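Local coordinates for protein transcriptional regulator (Rhodococcus sp., PDB 2O0Y) that probably binds DNA through a winged helix-turn-helix domain and controls transcription, as other regulators of the IclR family do, at residues R57-M62 and S66-R71; R39-L44 and T53-L58; L158-E163 and H216-A221; V114-R119 and I254-L259. All coordinates share one frame; numbering follows the deposited sequence.

Overall arrangement
From the N terminus, contact 2 comes first: it closes a short loop between 39-44 and 53-58, packing two helices of the helix-turn-helix. Contact 1 starts where contact 2 ends, sharing R57 and L58, and folds helix 52-64 back against strand 68-70; the pair also touch each other, V59 CG2 lying 3.8 Å from L44 CD1. The chain then crosses to the C-terminal domain, whose contacts have centres about 33 to 35 Å from theirs. Contact 4 spans 114-119 to 254-259, and contact 3, 158-163 with 216-221, both opens and closes within that span. The last two touch through neighbouring strands 113-120 and 219-228, tying loop and tail to one sheet.

Contact 1 of 4, residues R57-M62 and S66-R71; sequences RLVATM and SVLTSR
M62, present as selenomethionine, reaches from the last turns of helix 52-64 toward V67 and L68. M62 CB lies 4.0 Å from L68 CG. M62 CG, anti to the carbonyl carbon (chi1 -69°), passes V67 CG1. The bend about the CG-SE bond (chi3 83°) turns the tip between the two partners: M62 CE is 3.8 Å from V67 CG1 and 3.9 Å from L68 CD1. One turn earlier, V59 CG2 touches the same L68 methyl, CD1, at 4.2 Å. The backbone is bonded here too. S66 leaves the helix with positive phi in a Schellman motif, and V67 N donates to M62 O at 2.9 Å; L68 N adds a weak bond to that oxygen. With an alanine at L68, M62 and V59 would probably lose their shared methyl partner and the selenomethionine tip would be freer to turn. Around this buried knot, helix 18-29 packs on M62 through L28 and L29, while strand 75-78 packs on V59 through Y76 and on L68 through L78. I26 of the second subunit reaches V67.

Contact 2 of 4, residues R39-L44 and T53-L58; sequences RSLKEL and TTVVRL
Behind L41 and L44, which pack on V55, two flat groups meet on the side of the 39-44 segment turned from helix 52-64. The carboxylate of E43 lies at the edge of the R39 guanidinium and in its plane, in a salt bridge with R39 NH1 3.0 Å from E43 OE2. Seen from the carboxylate the approach is different: NH1 stands above its plane, 58° out of it. The other oxygen, E43 OE1, takes S40 N at 3.0 Å on its anti side. In return E43 N donates to S40 OG at 3.1 Å, so S40 and E43 form a capping box at the start of helix 41-48, and the R39 salt bridge probably helps to hold the carboxylate in place.

The contact itself is purely apolar. L41 holds its CG anti to the backbone N (chi1 171°), which sends both branches over the neighbouring helix: L41 CD1 meets V55 CG1 at 3.7 Å, and L41 CD2 meets V56 CG2 at 3.9 Å. L44, one turn on, offers its CB to the same V55 CG1, also at 3.9 Å. V55 is thus wedged between two leucines, whereas V56 sits at the solvent-exposed margin.

Helices 41-48 and 52-64 are the helix-turn-helix pair. V45 and T48 add to the packing on V55, L28 of helix 18-29 backs L44, and R39 bonds through its backbone to Y76 of strand 75-78.

Contact 3 of 4, residues L158-E163 and H216-A221; sequences LLAAPE and HGTVVA
A160 and V219 meet beside a classic beta bulge, in which V220 and A221 both face L212 on the neighbouring strand 205-213. Here the loop that follows helix 152-157 comes up against the first residue of strand 219-228. A160 uses its one methyl: A160 CB lies 3.4 Å from V219 O, a van der Waals touch on the backbone, and 4.2 Å from V219 CB. The same methyl is at the margin of T218, with T218 CG2 4.4 Å off.

V219 turns its CG2 to L159. That methyl is 4.0 Å from both L159 CB and L159 CD1, so it rests along the flank of the leucine instead of against its tip alone. L159 has CG anti to its carbonyl carbon (chi1 -72°), which brings CD1 up to the valine methyl, the two side chains crossing at a slant; V186 and R190 of helix 178-192 pack on the leucine too, and P211 on V219. The contact is small and near the surface, made of van der Waals touches, mostly between apolar side chains.

A160 lies within a tight turn, which A161 N closes by bonding to L158 O at 3.1 Å. Just ahead of V219, D214 OD1 accepts from the backbone N of G217 and of T218, in the connection between strands 205-213 and 219-228. The result is a bulged antiparallel hairpin, flanked by a loop between helices, within the GAF-like C-terminal domain of the IclR family.

Contact 4 of 4, residues V114-R119 and I254-L259; sequences VNLYIR and IGLPGL
L259, L116 and I118 carry this contact, with L259 contributing the largest share. L259 CD1 settles between the two strand residues, 3.9 Å from L116 CD2 and 3.7 Å from I118 CG2. The second methyl, L259 CD2, also leans on I118 CG2, at 4.0 Å, so the isoleucine branch is straddled by the fork of the leucine. The side chains of I118 and L259 cross at about a right angle, while L116 and L259 come from opposing directions and overlap at their methyl ends.

I118 presents that branch because its CG1 takes the crowded position between backbone N and carbonyl carbon (chi1 56°), placing CG2 anti to the carbonyl carbon. L116 has a second partner in the tail: L116 CD1 touches L256 CD2 at 4.2 Å.

L256 and L259 both point at the strand, with a turn of the chain between them. L259 N bonds to L256 O at 2.9 Å across P257 and G258, whose backbone angles fit a type II turn with glycine at its third position. W93 donates NE1 to P257 O in this turn and packs on L259.

Along strand 113-120 alternate residues do different work: L116 and I118 meet the tail and V127 of strand 123-130, while Y117 points away. This is a C-terminal tail, just past helix 237-254, laid over the central antiparallel sheet of the GAF-like IclR domain.

Contact 1 of 4, residues R57-M62 and S66-R71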
loop_
_atom_site.group_PDB
_atom_site.type_symbol
_atom_site.label_atom_id
_atom_site.label_comp_id
_atom_site.label_asym_id
_atom_site.label_seq_id
_atom_site.Cartn_x
_atom_site.Cartn_y
_atom_site.Cartn_z
ATOM N N ARG B 57 -18.707 -18.150 -12.668
ATOM C CA ARG B 57 -18.785 -17.090 -13.677
ATOM C C ARG B 57 -18.330 -15.719 -13.135
ATOM O O ARG B 57 -17.611 -14.967 -13.801
ATOM C CB ARG B 57 -20.203 -17.006 -14.222
ATOM C CG ARG B 57 -20.537 -15.735 -14.988
ATOM C CD ARG B 57 -21.811 -15.886 -15.870
ATOM N NE ARG B 57 -22.992 -16.447 -15.180
ATOM C CZ ARG B 57 -23.565 -16.008 -14.046
ATOM N NH1 ARG B 57 -23.059 -14.986 -13.341
ATOM N NH2 ARG B 57 -24.644 -16.647 -13.582
ATOM N N LEU B 58 -18.763 -15.384 -11.930
ATOM C CA LEU B 58 -18.384 -14.061 -11.362
ATOM C C LEU B 58 -16.923 -14.028 -11.029
ATOM O O LEU B 58 -16.252 -13.009 -11.297
ATOM C CB LEU B 58 -19.230 -13.703 -10.126
ATOM C CG LEU B 58 -20.722 -13.456 -10.389
ATOM C CD1 LEU B 58 -21.579 -13.455 -9.070
ATOM C CD2 LEU B 58 -20.924 -12.131 -11.166
ATOM N N VAL B 59 -16.397 -15.130 -10.474
ATOM C CA VAL B 59 -14.978 -15.167 -10.119
ATOM C C VAL B 59 -14.125 -15.023 -11.404
ATOM O O VAL B 59 -13.177 -14.256 -11.417
ATOM C CB VAL B 59 -14.636 -16.441 -9.318
ATOM C CG1 VAL B 59 -13.134 -16.663 -9.266
ATOM C CG2 VAL B 59 -15.189 -16.301 -7.883
ATOM N N ALA B 60 -14.526 -15.698 -12.491
ATOM C CA ALA B 60 -13.889 -15.562 -13.799
ATOM C C ALA B 60 -13.772 -14.088 -14.251
ATOM O O ALA B 60 -12.676 -13.624 -14.597
ATOM C CB ALA B 60 -14.628 -16.375 -14.823
ATOM N N THR B 61 -14.892 -13.354 -14.256
ATOM C CA THR B 61 -14.872 -11.937 -14.635
ATOM C C THR B 61 -13.959 -11.127 -13.707
ATOM O O THR B 61 -13.182 -10.286 -14.168
ATOM C CB THR B 61 -16.298 -11.292 -14.616
ATOM O OG1 THR B 61 -17.082 -11.895 -15.642
ATOM C CG2 THR B 61 -16.204 -9.817 -14.982
HETATM N N MSE B 62 -14.054 -11.384 -12.403
HETATM C CA MSE B 62 -13.189 -10.731 -11.380
HETATM C C MSE B 62 -11.710 -10.989 -11.565
HETATM O O MSE B 62 -10.893 -10.047 -11.476
HETATM C CB MSE B 62 -13.666 -11.192 -9.974
HETATM C CG MSE B 62 -15.018 -10.602 -9.652
HETATM SE SE MSE B 62 -15.959 -11.503 -8.140
HETATM C CE MSE B 62 -15.041 -10.504 -6.615
ATOM N N SER B 66 -8.460 -8.598 -12.664
ATOM C CA SER B 66 -7.461 -8.496 -11.565
ATOM C C SER B 66 -7.998 -8.050 -10.239
ATOM O O SER B 66 -7.217 -7.682 -9.364
ATOM C CB SER B 66 -6.261 -7.654 -11.986
ATOM O OG SER B 66 -5.564 -8.401 -12.976
ATOM N N VAL B 67 -9.310 -8.140 -10.053
ATOM C CA VAL B 67 -9.985 -7.849 -8.758
ATOM C C VAL B 67 -9.672 -9.010 -7.860
ATOM O O VAL B 67 -9.562 -8.829 -6.666
ATOM C CB VAL B 67 -11.551 -7.637 -8.983
ATOM C CG1 VAL B 67 -12.453 -7.940 -7.731
ATOM C CG2 VAL B 67 -11.851 -6.243 -9.578
ATOM N N LEU B 68 -9.583 -10.230 -8.425
ATOM C CA LEU B 68 -9.150 -11.369 -7.639
ATOM C C LEU B 68 -7.987 -11.981 -8.376
ATOM O O LEU B 68 -7.823 -11.700 -9.565
ATOM C CB LEU B 68 -10.239 -12.421 -7.538
ATOM C CG LEU B 68 -11.479 -12.070 -6.744
ATOM C CD1 LEU B 68 -12.403 -13.337 -6.768
ATOM C CD2 LEU B 68 -11.188 -11.714 -5.272
ATOM N N THR B 69 -7.151 -12.746 -7.675
ATOM C CA THR B 69 -6.074 -13.533 -8.307
ATOM C C THR B 69 -6.149 -14.975 -7.869
ATOM O O THR B 69 -6.336 -15.217 -6.686
ATOM C CB THR B 69 -4.745 -13.036 -7.780
ATOM O OG1 THR B 69 -4.629 -11.716 -8.229
ATOM C CG2 THR B 69 -3.607 -13.791 -8.338
ATOM N N SER B 70 -6.041 -15.910 -8.814
ATOM C CA SER B 70 -6.118 -17.341 -8.549
ATOM C C SER B 70 -4.748 -17.746 -8.080
ATOM O O SER B 70 -3.787 -17.509 -8.811
ATOM C CB SER B 70 -6.358 -18.071 -9.901
ATOM O OG SER B 70 -6.674 -19.428 -9.694
ATOM N N ARG B 71 -4.615 -18.369 -6.909
ATOM C CA ARG B 71 -3.289 -18.792 -6.435
ATOM C C ARG B 71 -3.024 -20.296 -6.663
ATOM O O ARG B 71 -3.940 -21.072 -6.920
ATOM C CB ARG B 71 -3.127 -18.489 -4.971
ATOM C CG ARG B 71 -3.364 -17.022 -4.616
ATOM C CD ARG B 71 -3.780 -16.932 -3.194
ATOM N NE ARG B 71 -2.888 -17.688 -2.316
ATOM C CZ ARG B 71 -1.887 -17.159 -1.615
ATOM N NH1 ARG B 71 -1.621 -15.847 -1.685
ATOM N NH2 ARG B 71 -1.150 -17.949 -0.840
#

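Contact 2 of 4, residues R39-L44 and T53-L58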
loop_
_atom_site.group_PDB
_atom_site.type_symbol
_atom_site.label_atom_id
_atom_site.label_comp_id
_atom_site.label_asym_id
_atom_site.label_seq_id
_atom_site.Cartn_x
_atom_site.Cartn_y
_atom_site.Cartn_z
ATOM N N ARG B 39 -9.570 -17.093 -0.154
ATOM C CA ARG B 39 -10.748 -17.995 -0.068
ATOM C C ARG B 39 -10.695 -18.903 -1.256
ATOM O O ARG B 39 -10.347 -18.430 -2.362
ATOM C CB ARG B 39 -12.027 -17.158 -0.211
ATOM C CG ARG B 39 -12.277 -16.214 0.989
ATOM C CD ARG B 39 -12.569 -17.020 2.271
ATOM N NE ARG B 39 -13.164 -16.161 3.295
ATOM C CZ ARG B 39 -13.768 -16.563 4.382
ATOM N NH1 ARG B 39 -13.812 -17.863 4.707
ATOM N NH2 ARG B 39 -14.283 -15.632 5.200
ATOM N N SER B 40 -11.063 -20.170 -1.065
ATOM C CA SER B 40 -11.185 -21.140 -2.147
ATOM C C SER B 40 -12.553 -20.963 -2.758
ATOM O O SER B 40 -13.459 -20.357 -2.169
ATOM C CB SER B 40 -11.126 -22.535 -1.585
ATOM O OG SER B 40 -12.261 -22.720 -0.738
ATOM N N LEU B 41 -12.757 -21.551 -3.914
ATOM C CA LEU B 41 -14.058 -21.455 -4.548
ATOM C C LEU B 41 -15.168 -22.026 -3.616
ATOM O O LEU B 41 -16.256 -21.454 -3.506
ATOM C CB LEU B 41 -14.007 -22.231 -5.910
ATOM C CG LEU B 41 -15.319 -22.454 -6.674
ATOM C CD1 LEU B 41 -15.888 -21.081 -7.113
ATOM C CD2 LEU B 41 -15.061 -23.385 -7.875
ATOM N N LYS B 42 -14.887 -23.137 -2.947
ATOM C CA LYS B 42 -15.854 -23.748 -2.012
ATOM C C LYS B 42 -16.230 -22.787 -0.914
ATOM O O LYS B 42 -17.415 -22.708 -0.524
ATOM C CB LYS B 42 -15.278 -25.048 -1.410
ATOM C CG LYS B 42 -16.323 -25.960 -0.656
ATOM C CD LYS B 42 -15.699 -27.316 -0.375
ATOM C CE LYS B 42 -16.645 -28.264 0.306
ATOM N NZ LYS B 42 -16.995 -27.715 1.646
ATOM N N GLU B 43 -15.258 -22.055 -0.383
ATOM C CA GLU B 43 -15.584 -21.050 0.603
ATOM C C GLU B 43 -16.501 -19.937 0.024
ATOM O O GLU B 43 -17.384 -19.437 0.718
ATOM C CB GLU B 43 -14.312 -20.407 1.172
ATOM C CG GLU B 43 -13.532 -21.340 2.103
ATOM C CD GLU B 43 -12.314 -20.661 2.673
ATOM O OE1 GLU B 43 -11.361 -20.475 1.914
ATOM O OE2 GLU B 43 -12.308 -20.314 3.887
ATOM N N LEU B 44 -16.242 -19.505 -1.213
ATOM C CA LEU B 44 -17.060 -18.423 -1.814
ATOM C C LEU B 44 -18.471 -18.891 -2.051
ATOM O O LEU B 44 -19.443 -18.146 -1.779
ATOM C CB LEU B 44 -16.429 -17.916 -3.103
ATOM C CG LEU B 44 -15.019 -17.307 -2.837
ATOM C CD1 LEU B 44 -14.408 -16.971 -4.195
ATOM C CD2 LEU B 44 -15.030 -16.043 -1.921
ATOM N N THR B 53 -22.064 -22.588 -10.250
ATOM C CA THR B 53 -21.890 -22.042 -11.626
ATOM C C THR B 53 -21.958 -20.500 -11.672
ATOM O O THR B 53 -21.239 -19.863 -12.441
ATOM C CB THR B 53 -22.918 -22.638 -12.641
ATOM O OG1 THR B 53 -24.249 -22.336 -12.188
ATOM C CG2 THR B 53 -22.761 -24.140 -12.748
ATOM N N THR B 54 -22.805 -19.913 -10.833
ATOM C CA THR B 54 -22.897 -18.453 -10.685
ATOM C C THR B 54 -21.622 -17.910 -10.095
ATOM O O THR B 54 -21.059 -16.973 -10.641
ATOM C CB THR B 54 -24.075 -18.078 -9.792
ATOM O OG1 THR B 54 -25.241 -18.592 -10.401
ATOM C CG2 THR B 54 -24.192 -16.561 -9.570
ATOM N N VAL B 55 -21.136 -18.508 -9.002
ATOM C CA VAL B 55 -19.846 -18.070 -8.432
ATOM C C VAL B 55 -18.682 -18.222 -9.410
ATOM O O VAL B 55 -17.837 -17.321 -9.518
ATOM C CB VAL B 55 -19.479 -18.786 -7.116
ATOM C CG1 VAL B 55 -18.135 -18.203 -6.572
ATOM C CG2 VAL B 55 -20.580 -18.527 -6.033
ATOM N N VAL B 56 -18.610 -19.362 -10.106
ATOM C CA VAL B 56 -17.531 -19.594 -11.070
ATOM C C VAL B 56 -17.540 -18.486 -12.124
ATOM O O VAL B 56 -16.492 -17.942 -12.461
ATOM C CB VAL B 56 -17.631 -21.001 -11.692
ATOM C CG1 VAL B 56 -16.610 -21.215 -12.871
ATOM C CG2 VAL B 56 -17.475 -22.060 -10.638
ATOM N N ARG B 57 -18.707 -18.150 -12.668
ATOM C CA ARG B 57 -18.785 -17.090 -13.677
ATOM C C ARG B 57 -18.330 -15.719 -13.135
ATOM O O ARG B 57 -17.611 -14.967 -13.801
ATOM C CB ARG B 57 -20.203 -17.006 -14.222
ATOM C CG ARG B 57 -20.537 -15.735 -14.988
ATOM C CD ARG B 57 -21.811 -15.886 -15.870
ATOM N NE ARG B 57 -22.992 -16.447 -15.180
ATOM C CZ ARG B 57 -23.565 -16.008 -14.046
ATOM N NH1 ARG B 57 -23.059 -14.986 -13.341
ATOM N NH2 ARG B 57 -24.644 -16.647 -13.582
ATOM N N LEU B 58 -18.763 -15.384 -11.930
ATOM C CA LEU B 58 -18.384 -14.061 -11.362
ATOM C C LEU B 58 -16.923 -14.028 -11.029
ATOM O O LEU B 58 -16.252 -13.009 -11.297
ATOM C CB LEU B 58 -19.230 -13.703 -10.126
ATOM C CG LEU B 58 -20.722 -13.456 -10.389
ATOM C CD1 LEU B 58 -21.579 -13.455 -9.070
ATOM C CD2 LEU B 58 -20.924 -12.131 -11.166
#

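Contact 3 of 4, residues L158-E163 and H216-A221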
loop_
_atom_site.group_PDB
_atom_site.type_symbol
_atom_site.label_atom_id
_atom_site.label_comp_id
_atom_site.label_asym_id
_atom_site.label_seq_id
_atom_site.Cartn_x
_atom_site.Cartn_y
_atom_site.Cartn_z
ATOM N N LEU B 158 6.446 0.084 19.336
ATOM C CA LEU B 158 7.201 -1.182 19.340
ATOM C C LEU B 158 6.557 -2.197 20.261
ATOM O O LEU B 158 7.013 -3.329 20.324
ATOM C CB LEU B 158 8.665 -0.978 19.755
ATOM C CG LEU B 158 9.522 -0.314 18.681
ATOM C CD1 LEU B 158 10.866 0.193 19.266
ATOM C CD2 LEU B 158 9.724 -1.284 17.480
ATOM N N LEU B 159 5.501 -1.796 20.982
ATOM C CA LEU B 159 4.709 -2.732 21.810
ATOM C C LEU B 159 4.091 -3.781 20.926
ATOM O O LEU B 159 3.958 -4.941 21.341
ATOM C CB LEU B 159 3.576 -2.023 22.560
ATOM C CG LEU B 159 3.894 -1.114 23.746
ATOM C CD1 LEU B 159 2.619 -0.423 24.260
ATOM C CD2 LEU B 159 4.540 -1.879 24.874
ATOM N N ALA B 160 3.669 -3.384 19.721
ATOM C CA ALA B 160 3.118 -4.371 18.785
ATOM C C ALA B 160 4.174 -5.091 17.929
ATOM O O ALA B 160 3.844 -5.986 17.180
ATOM C CB ALA B 160 2.015 -3.744 17.899
ATOM N N ALA B 161 5.441 -4.712 18.032
ATOM C CA ALA B 161 6.439 -5.282 17.142
ATOM C C ALA B 161 7.758 -5.555 17.833
ATOM O O ALA B 161 8.764 -4.988 17.429
ATOM C CB ALA B 161 6.653 -4.388 15.927
ATOM N N PRO B 162 7.781 -6.489 18.811
ATOM C CA PRO B 162 9.029 -6.803 19.491
ATOM C C PRO B 162 10.035 -7.455 18.542
ATOM O O PRO B 162 11.232 -7.377 18.793
ATOM C CB PRO B 162 8.608 -7.822 20.558
ATOM C CG PRO B 162 7.389 -8.457 19.996
ATOM C CD PRO B 162 6.674 -7.332 19.301
ATOM N N GLU B 163 9.561 -8.047 17.445
ATOM C CA GLU B 163 10.476 -8.727 16.506
ATOM C C GLU B 163 11.338 -7.715 15.734
ATOM O O GLU B 163 12.336 -8.095 15.104
ATOM C CB GLU B 163 9.715 -9.622 15.530
ATOM C CG GLU B 163 9.045 -8.897 14.345
ATOM C CD GLU B 163 7.756 -8.237 14.708
ATOM O OE1 GLU B 163 7.242 -8.519 15.826
ATOM O OE2 GLU B 163 7.262 -7.421 13.873
ATOM N N HIS B 216 -9.317 -5.790 19.328
ATOM C CA HIS B 216 -8.589 -6.911 19.952
ATOM C C HIS B 216 -7.647 -6.464 21.083
ATOM O O HIS B 216 -7.368 -7.245 22.010
ATOM C CB HIS B 216 -7.811 -7.713 18.903
ATOM C CG HIS B 216 -7.093 -8.901 19.474
ATOM N ND1 HIS B 216 -7.739 -10.080 19.805
ATOM C CD2 HIS B 216 -5.794 -9.071 19.832
ATOM C CE1 HIS B 216 -6.861 -10.938 20.293
ATOM N NE2 HIS B 216 -5.677 -10.352 20.329
ATOM N N GLY B 217 -7.178 -5.215 21.030
ATOM C CA GLY B 217 -6.282 -4.686 22.049
ATOM C C GLY B 217 -4.880 -4.576 21.485
ATOM O O GLY B 217 -3.950 -4.208 22.200
ATOM N N THR B 218 -4.716 -4.869 20.196
ATOM C CA THR B 218 -3.424 -4.686 19.540
ATOM C C THR B 218 -3.118 -3.180 19.357
ATOM O O THR B 218 -4.009 -2.412 18.974
ATOM C CB THR B 218 -3.439 -5.368 18.159
ATOM O OG1 THR B 218 -3.740 -6.776 18.298
ATOM C CG2 THR B 218 -2.102 -5.195 17.456
ATOM N N VAL B 219 -1.877 -2.767 19.624
ATOM C CA VAL B 219 -1.481 -1.343 19.477
ATOM C C VAL B 219 -1.360 -1.030 18.020
ATOM O O VAL B 219 -0.541 -1.647 17.322
ATOM C CB VAL B 219 -0.146 -1.071 20.226
ATOM C CG1 VAL B 219 0.323 0.410 20.085
ATOM C CG2 VAL B 219 -0.308 -1.439 21.722
ATOM N N VAL B 220 -2.193 -0.097 17.547
ATOM C CA VAL B 220 -2.183 0.284 16.132
ATOM C C VAL B 220 -1.660 1.705 15.946
ATOM O O VAL B 220 -1.337 2.109 14.855
ATOM C CB VAL B 220 -3.577 0.180 15.486
ATOM C CG1 VAL B 220 -4.026 -1.343 15.415
ATOM C CG2 VAL B 220 -4.608 1.045 16.203
ATOM N N ALA B 221 -1.579 2.468 17.019
ATOM C CA ALA B 221 -1.112 3.856 16.902
ATOM C C ALA B 221 -0.705 4.309 18.279
ATOM O O ALA B 221 -0.939 3.603 19.255
ATOM C CB ALA B 221 -2.230 4.768 16.342
#

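Contact 4 of 4, residues V114-R119 and I254-L259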
loop_
_atom_site.group_PDB
_atom_site.type_symbol
_atom_site.label_atom_id
_atom_site.label_comp_id
_atom_site.label_asym_id
_atom_site.label_seq_id
_atom_site.Cartn_x
_atom_site.Cartn_y
_atom_site.Cartn_z
ATOM N N VAL B 114 -0.661 17.588 19.884
ATOM C CA VAL B 114 -1.082 16.206 19.996
ATOM C C VAL B 114 -0.824 15.563 18.648
ATOM O O VAL B 114 -1.386 16.002 17.659
ATOM C CB VAL B 114 -2.561 16.114 20.324
ATOM C CG1 VAL B 114 -2.983 14.669 20.330
ATOM C CG2 VAL B 114 -2.823 16.754 21.710
ATOM N N ASN B 115 0.001 14.503 18.617
ATOM C CA ASN B 115 0.362 13.791 17.359
ATOM C C ASN B 115 -0.215 12.388 17.400
ATOM O O ASN B 115 -0.091 11.718 18.428
ATOM C CB ASN B 115 1.893 13.655 17.294
ATOM C CG ASN B 115 2.578 14.999 17.040
ATOM O OD1 ASN B 115 2.159 15.753 16.168
ATOM N ND2 ASN B 115 3.576 15.321 17.835
ATOM N N LEU B 116 -0.794 11.914 16.301
ATOM C CA LEU B 116 -1.233 10.524 16.249
ATOM C C LEU B 116 -0.227 9.853 15.347
ATOM O O LEU B 116 -0.146 10.189 14.158
ATOM C CB LEU B 116 -2.638 10.363 15.646
ATOM C CG LEU B 116 -3.314 8.979 15.796
ATOM C CD1 LEU B 116 -4.809 9.138 15.687
ATOM C CD2 LEU B 116 -2.946 8.080 14.639
ATOM N N TYR B 117 0.541 8.912 15.891
ATOM C CA TYR B 117 1.589 8.267 15.095
ATOM C C TYR B 117 1.237 6.850 14.782
ATOM O O TYR B 117 0.601 6.207 15.605
ATOM C CB TYR B 117 2.815 8.137 15.965
ATOM C CG TYR B 117 3.712 9.302 16.139
ATOM C CD1 TYR B 117 4.729 9.534 15.214
ATOM C CD2 TYR B 117 3.616 10.142 17.274
ATOM C CE1 TYR B 117 5.619 10.595 15.392
ATOM C CE2 TYR B 117 4.521 11.181 17.466
ATOM C CZ TYR B 117 5.528 11.381 16.524
ATOM O OH TYR B 117 6.460 12.379 16.650
ATOM N N ILE B 118 1.675 6.349 13.612
ATOM C CA ILE B 118 1.702 4.922 13.359
ATOM C C ILE B 118 3.120 4.478 12.995
ATOM O O ILE B 118 4.003 5.318 12.772
ATOM C CB ILE B 118 0.722 4.589 12.177
ATOM C CG1 ILE B 118 1.108 5.411 10.941
ATOM C CG2 ILE B 118 -0.725 4.874 12.596
ATOM C CD1 ILE B 118 0.490 4.937 9.589
ATOM N N ARG B 119 3.332 3.160 12.859
ATOM C CA ARG B 119 4.583 2.634 12.414
ATOM C C ARG B 119 4.408 2.304 10.942
ATOM O O ARG B 119 3.343 1.791 10.515
ATOM C CB ARG B 119 4.938 1.349 13.170
ATOM C CG ARG B 119 6.246 0.704 12.767
ATOM C CD ARG B 119 6.514 -0.587 13.568
ATOM N NE ARG B 119 5.630 -1.715 13.235
ATOM C CZ ARG B 119 5.722 -2.469 12.137
ATOM N NH1 ARG B 119 6.608 -2.208 11.175
ATOM N NH2 ARG B 119 4.893 -3.492 11.982
ATOM N N ILE B 254 -13.958 4.490 20.211
ATOM C CA ILE B 254 -14.537 4.899 18.919
ATOM C C ILE B 254 -13.965 4.033 17.793
ATOM O O ILE B 254 -14.707 3.534 16.946
ATOM C CB ILE B 254 -14.228 6.412 18.640
ATOM C CG1 ILE B 254 -15.080 7.290 19.549
ATOM C CG2 ILE B 254 -14.508 6.813 17.187
ATOM C CD1 ILE B 254 -14.535 8.699 19.716
ATOM N N GLY B 255 -12.637 3.915 17.740
ATOM C CA GLY B 255 -12.019 3.035 16.776
ATOM C C GLY B 255 -11.362 3.836 15.676
ATOM O O GLY B 255 -11.756 4.985 15.439
ATOM N N LEU B 256 -10.373 3.243 14.998
ATOM C CA LEU B 256 -9.621 3.969 13.982
ATOM C C LEU B 256 -9.670 3.196 12.671
ATOM O O LEU B 256 -8.712 2.528 12.337
ATOM C CB LEU B 256 -8.181 4.168 14.426
ATOM C CG LEU B 256 -7.975 5.162 15.596
ATOM C CD1 LEU B 256 -6.592 4.996 16.162
ATOM C CD2 LEU B 256 -8.170 6.614 15.104
ATOM N N PRO B 257 -10.798 3.292 11.947
ATOM C CA PRO B 257 -10.962 2.582 10.673
ATOM C C PRO B 257 -9.802 2.921 9.742
ATOM O O PRO B 257 -9.464 4.091 9.569
ATOM C CB PRO B 257 -12.278 3.150 10.147
ATOM C CG PRO B 257 -13.054 3.488 11.402
ATOM C CD PRO B 257 -11.997 4.102 12.269
ATOM N N GLY B 258 -9.159 1.931 9.164
ATOM C CA GLY B 258 -7.998 2.253 8.317
ATOM C C GLY B 258 -6.685 1.932 8.973
ATOM O O GLY B 258 -5.720 1.638 8.294
ATOM N N LEU B 259 -6.667 2.008 10.307
ATOM C CA LEU B 259 -5.560 1.603 11.163
ATOM C C LEU B 259 -6.060 0.433 11.991
ATOM O O LEU B 259 -5.348 -0.536 12.147
ATOM C CB LEU B 259 -5.161 2.729 12.152
ATOM C CG LEU B 259 -4.992 4.164 11.658
ATOM C CD1 LEU B 259 -4.464 5.068 12.742
ATOM C CD2 LEU B 259 -4.040 4.188 10.473
#